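Local atomic coordinates of protein MJ1225 (Methanocaldococcus jannaschii, PDB entry 3KH5), a protein that binds adenosine nucleotides (AMP and ADP) through its CBS domains and is probably an archaeal homologue of the AMPK gamma subunit. Residues V15-L27 / L79-E91. Residues are numbered along the deposited sequence; the frame is centred on the assembly and turned at random.
With ADP (adenosine-5'-diphosphate), chain B; AMP (adenosine monophosphate), chain F.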
# COMPACT_ATOMS: atom_id res chain seq x y z
N VAL A 15 7.09 -10.51 9.54
CA VAL A 15 7.89 -9.37 9.99
C VAL A 15 6.99 -8.40 10.76
O VAL A 15 5.98 -7.93 10.23
CB VAL A 15 8.59 -8.66 8.80
CG1 VAL A 15 9.26 -7.38 9.25
CG2 VAL A 15 9.62 -9.59 8.16
N THR A 16 7.36 -8.12 12.00
CA THR A 16 6.56 -7.27 12.88
C THR A 16 7.40 -6.18 13.54
O THR A 16 8.64 -6.23 13.52
CB THR A 16 5.89 -8.09 14.01
OG1 THR A 16 6.90 -8.71 14.81
CG2 THR A 16 4.97 -9.16 13.44
N VAL A 17 6.71 -5.21 14.12
CA VAL A 17 7.32 -4.27 15.07
C VAL A 17 6.52 -4.25 16.40
O VAL A 17 5.47 -4.89 16.50
CB VAL A 17 7.46 -2.83 14.49
CG1 VAL A 17 8.34 -2.83 13.24
CG2 VAL A 17 6.09 -2.21 14.18
N TYR A 18 7.03 -3.53 17.39
CA TYR A 18 6.37 -3.39 18.70
C TYR A 18 5.82 -1.98 18.88
O TYR A 18 6.24 -1.07 18.15
CB TYR A 18 7.36 -3.70 19.83
CG TYR A 18 8.10 -4.98 19.58
CD1 TYR A 18 7.46 -6.21 19.71
CD2 TYR A 18 9.42 -4.96 19.15
CE1 TYR A 18 8.13 -7.40 19.45
CE2 TYR A 18 10.11 -6.14 18.89
CZ TYR A 18 9.46 -7.36 19.04
OH TYR A 18 10.13 -8.53 18.78
N PRO A 19 4.89 -1.78 19.83
CA PRO A 19 4.32 -0.45 20.03
C PRO A 19 5.38 0.60 20.36
O PRO A 19 5.21 1.77 20.02
CB PRO A 19 3.38 -0.64 21.23
CG PRO A 19 3.03 -2.07 21.21
CD PRO A 19 4.24 -2.78 20.70
N THR A 20 6.45 0.17 21.02
CA THR A 20 7.52 1.09 21.42
C THR A 20 8.66 1.22 20.40
O THR A 20 9.58 2.02 20.59
CB THR A 20 8.09 0.73 22.81
OG1 THR A 20 8.41 -0.66 22.85
CG2 THR A 20 7.09 1.06 23.90
N THR A 21 8.61 0.44 19.32
CA THR A 21 9.52 0.62 18.19
C THR A 21 9.28 2.03 17.63
O THR A 21 8.13 2.42 17.44
CB THR A 21 9.26 -0.44 17.10
OG1 THR A 21 9.39 -1.75 17.67
CG2 THR A 21 10.23 -0.30 15.93
N THR A 22 10.35 2.79 17.40
CA THR A 22 10.21 4.14 16.85
C THR A 22 9.69 4.09 15.42
O THR A 22 9.90 3.10 14.72
CB THR A 22 11.54 4.93 16.85
OG1 THR A 22 12.49 4.28 15.99
CG2 THR A 22 12.12 5.07 18.25
N ILE A 23 9.04 5.17 15.00
CA ILE A 23 8.67 5.36 13.59
C ILE A 23 9.89 5.17 12.66
O ILE A 23 9.78 4.47 11.65
CB ILE A 23 8.01 6.75 13.37
CG1 ILE A 23 6.64 6.81 14.06
CG2 ILE A 23 7.87 7.06 11.87
CD1 ILE A 23 6.12 8.22 14.34
N ARG A 24 11.03 5.77 13.02
CA ARG A 24 12.27 5.62 12.23
C ARG A 24 12.62 4.14 12.02
O ARG A 24 12.85 3.71 10.89
CB ARG A 24 13.48 6.37 12.83
CG ARG A 24 14.78 6.30 11.94
CD ARG A 24 16.06 6.95 12.56
NE ARG A 24 17.29 6.69 11.78
CZ ARG A 24 17.90 7.58 10.99
NH1 ARG A 24 17.42 8.81 10.83
NH2 ARG A 24 19.01 7.23 10.34
N LYS A 25 12.64 3.38 13.12
CA LYS A 25 12.98 1.95 13.07
C LYS A 25 11.95 1.14 12.28
O LYS A 25 12.31 0.19 11.58
CB LYS A 25 13.16 1.37 14.48
CG LYS A 25 13.60 -0.11 14.55
CD LYS A 25 15.10 -0.28 14.31
CE LYS A 25 15.51 -1.76 14.34
NZ LYS A 25 16.96 -1.94 14.03
N ALA A 26 10.67 1.51 12.40
CA ALA A 26 9.60 0.89 11.63
C ALA A 26 9.81 1.11 10.13
O ALA A 26 9.64 0.18 9.33
CB ALA A 26 8.24 1.43 12.06
N LEU A 27 10.20 2.33 9.76
CA LEU A 27 10.52 2.66 8.37
C LEU A 27 11.67 1.84 7.81
O LEU A 27 11.60 1.36 6.67
CB LEU A 27 10.88 4.14 8.25
CG LEU A 27 9.77 5.17 8.12
CD1 LEU A 27 10.34 6.57 8.27
CD2 LEU A 27 9.05 5.03 6.78
N LEU A 79 12.91 14.70 11.88
CA LEU A 79 13.91 13.83 12.47
C LEU A 79 13.65 13.55 13.95
O LEU A 79 13.86 12.42 14.41
CB LEU A 79 15.31 14.40 12.26
CG LEU A 79 16.20 13.70 11.23
CD1 LEU A 79 15.37 13.03 10.13
CD2 LEU A 79 17.20 14.70 10.64
N ALA A 80 13.19 14.56 14.68
CA ALA A 80 12.79 14.33 16.07
C ALA A 80 11.50 13.52 16.15
O ALA A 80 11.38 12.61 16.99
CB ALA A 80 12.63 15.66 16.81
N ALA A 81 10.54 13.84 15.28
CA ALA A 81 9.22 13.21 15.27
C ALA A 81 9.30 11.71 15.03
O ALA A 81 8.52 10.94 15.59
CB ALA A 81 8.32 13.86 14.23
N ILE A 82 10.26 11.29 14.21
CA ILE A 82 10.42 9.86 13.91
C ILE A 82 11.03 9.06 15.06
O ILE A 82 11.12 7.84 14.97
CB ILE A 82 11.19 9.60 12.59
CG1 ILE A 82 12.57 10.25 12.60
CG2 ILE A 82 10.35 10.04 11.38
CD1 ILE A 82 13.46 9.87 11.42
N ASN A 83 11.43 9.75 16.13
CA ASN A 83 11.83 9.06 17.36
C ASN A 83 10.65 8.67 18.25
O ASN A 83 10.82 7.92 19.21
CB ASN A 83 12.89 9.87 18.13
CG ASN A 83 14.30 9.71 17.55
OD1 ASN A 83 14.53 8.87 16.67
ND2 ASN A 83 15.24 10.51 18.04
N GLU A 84 9.45 9.15 17.91
CA GLU A 84 8.22 8.73 18.58
C GLU A 84 7.95 7.25 18.37
O GLU A 84 8.26 6.71 17.30
CB GLU A 84 7.02 9.54 18.08
CG GLU A 84 7.04 11.03 18.43
CD GLU A 84 6.56 11.32 19.84
OE1 GLU A 84 6.69 12.49 20.27
OE2 GLU A 84 6.06 10.41 20.53
N PRO A 85 7.36 6.57 19.37
CA PRO A 85 6.96 5.18 19.21
C PRO A 85 5.89 5.04 18.13
O PRO A 85 5.04 5.93 17.98
CB PRO A 85 6.40 4.80 20.59
CG PRO A 85 5.99 6.09 21.20
CD PRO A 85 6.99 7.10 20.70
N VAL A 86 5.95 3.93 17.40
CA VAL A 86 5.05 3.66 16.30
C VAL A 86 3.59 3.66 16.79
O VAL A 86 2.68 3.91 16.00
CB VAL A 86 5.44 2.34 15.56
CG1 VAL A 86 4.82 1.11 16.23
CG2 VAL A 86 5.05 2.41 14.10
N ARG A 87 3.37 3.43 18.09
CA ARG A 87 2.01 3.45 18.64
C ARG A 87 1.32 4.80 18.41
O ARG A 87 0.09 4.86 18.35
CB ARG A 87 1.98 3.02 20.12
CG ARG A 87 2.34 4.12 21.10
CD ARG A 87 2.60 3.58 22.49
NE ARG A 87 3.32 4.56 23.28
CZ ARG A 87 3.95 4.32 24.43
NH1 ARG A 87 3.94 3.10 24.96
NH2 ARG A 87 4.58 5.31 25.06
N GLU A 88 2.10 5.87 18.24
CA GLU A 88 1.53 7.19 17.97
C GLU A 88 0.82 7.30 16.62
O GLU A 88 -0.08 8.13 16.46
CB GLU A 88 2.58 8.31 18.11
CG GLU A 88 3.02 8.61 19.55
CD GLU A 88 1.97 9.34 20.40
OE1 GLU A 88 1.02 9.94 19.84
OE2 GLU A 88 2.12 9.32 21.65
N ILE A 89 1.23 6.49 15.64
CA ILE A 89 0.68 6.59 14.28
C ILE A 89 0.12 5.29 13.68
O ILE A 89 -0.38 5.29 12.56
CB ILE A 89 1.68 7.24 13.27
CG1 ILE A 89 2.93 6.37 13.06
CG2 ILE A 89 2.04 8.67 13.70
CD1 ILE A 89 3.70 6.70 11.78
N MET A 90 0.19 4.19 14.43
CA MET A 90 -0.35 2.92 13.95
C MET A 90 -1.88 2.94 13.95
O MET A 90 -2.51 3.67 14.71
CB MET A 90 0.18 1.75 14.78
CG MET A 90 -0.40 1.66 16.19
SD MET A 90 0.33 0.31 17.14
CE MET A 90 -0.60 0.38 18.67
N GLU A 91 -2.47 2.12 13.08
CA GLU A 91 -3.89 1.87 13.19
C GLU A 91 -4.14 0.81 14.26
O GLU A 91 -3.48 -0.22 14.29
CB GLU A 91 -4.45 1.46 11.83
CG GLU A 91 -4.51 2.64 10.86
CD GLU A 91 -5.53 3.68 11.29
OE1 GLU A 91 -6.69 3.27 11.53
OE2 GLU A 91 -5.19 4.89 11.38
PB ADP B . 1.70 -5.23 1.21
O1B ADP B . 3.14 -5.40 1.52
O2B ADP B . 1.47 -4.21 -0.03
O3B ADP B . 0.87 -4.57 2.41
PA ADP B . 1.13 -7.17 -0.69
O1A ADP B . 2.25 -6.62 -1.52
O2A ADP B . 0.62 -8.71 -0.92
O3A ADP B . 0.96 -6.61 0.84
O5' ADP B . 2.29 -8.01 0.14
C5' ADP B . 3.62 -8.36 -0.36
C4' ADP B . 3.92 -9.88 -0.24
O4' ADP B . 4.74 -10.24 0.92
C3' ADP B . 2.60 -10.64 -0.12
O3' ADP B . 2.58 -11.76 -1.02
C2' ADP B . 2.51 -11.10 1.33
O2' ADP B . 2.23 -12.50 1.32
C1' ADP B . 3.90 -10.86 1.95
N9 ADP B . 3.96 -9.98 3.19
C8 ADP B . 3.38 -8.79 3.35
N7 ADP B . 3.67 -8.31 4.56
C5 ADP B . 4.45 -9.19 5.18
C6 ADP B . 5.05 -9.24 6.44
N6 ADP B . 4.89 -8.24 7.31
N1 ADP B . 5.80 -10.31 6.76
C2 ADP B . 5.96 -11.31 5.91
N3 ADP B . 5.40 -11.29 4.70
C4 ADP B . 4.63 -10.25 4.31
P AMP F . 0.73 17.14 23.16
O1P AMP F . -0.47 16.86 23.99
O2P AMP F . 1.45 15.79 22.64
O3P AMP F . 1.86 17.92 24.01
O5' AMP F . 0.42 18.07 21.89
C5' AMP F . 1.29 18.03 20.77
C4' AMP F . 0.65 18.66 19.51
O4' AMP F . 0.84 17.77 18.38
C3' AMP F . -0.86 18.92 19.59
O3' AMP F . -1.22 20.02 18.74
C2' AMP F . -1.46 17.61 19.09
O2' AMP F . -2.70 17.85 18.42
C1' AMP F . -0.42 17.11 18.07
N9 AMP F . -0.20 15.64 18.15
C8 AMP F . 0.38 14.97 19.15
N7 AMP F . 0.41 13.67 18.86
C5 AMP F . -0.16 13.51 17.67
C6 AMP F . -0.41 12.40 16.87
N6 AMP F . -0.05 11.19 17.26
N1 AMP F . -1.02 12.58 15.68
C2 AMP F . -1.38 13.80 15.27
N3 AMP F . -1.15 14.87 16.02
C4 AMP F . -0.55 14.76 17.21
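With chi1 of -68°, I23 sets CG1 opposite its carbonyl carbon and CG2 opposite its backbone N, the two branches diverging toward I89 and I82. CG1 lies 3.7 Å from I89 CD1 and CG2 3.9 Å from I82 CG2; at both partners the side chains cross at about a right angle. T22, the N-cap of helix 23-33, has chi1 of 63°, which turns OG1 back to accept from K25 N at 3.0 Å and lays CG2 against N83 O. Replacing T22 with alanine would probably leave K25 N without its capping acceptor and open a gap beside the N83 carbonyl. Backbone bonds fix the register around this cap: V86 N donates to T21 O (2.7 Å), I23 N to E84 O (2.9 Å) and R24 N to I82 O (2.8 Å), so two amides of the helix's first turn are satisfied by 79-91. The I23 bond is nearly collinear with the E84 carbonyl (173° at the oxygen), whereas R24 N sits on an in-plane lone pair of I82 O. R87 N donates to P19 O (3.1 Å). E88 grips AMP N6 through both O and OE1, while V15 N donates to ADP N1 and V15 O accepts from its N6. The contact joins the start of helix 23-33 to the turn and 3-10 segment of 79-91, with V86 and I89 resting on strand 48-53 and I82 on helix 54-63.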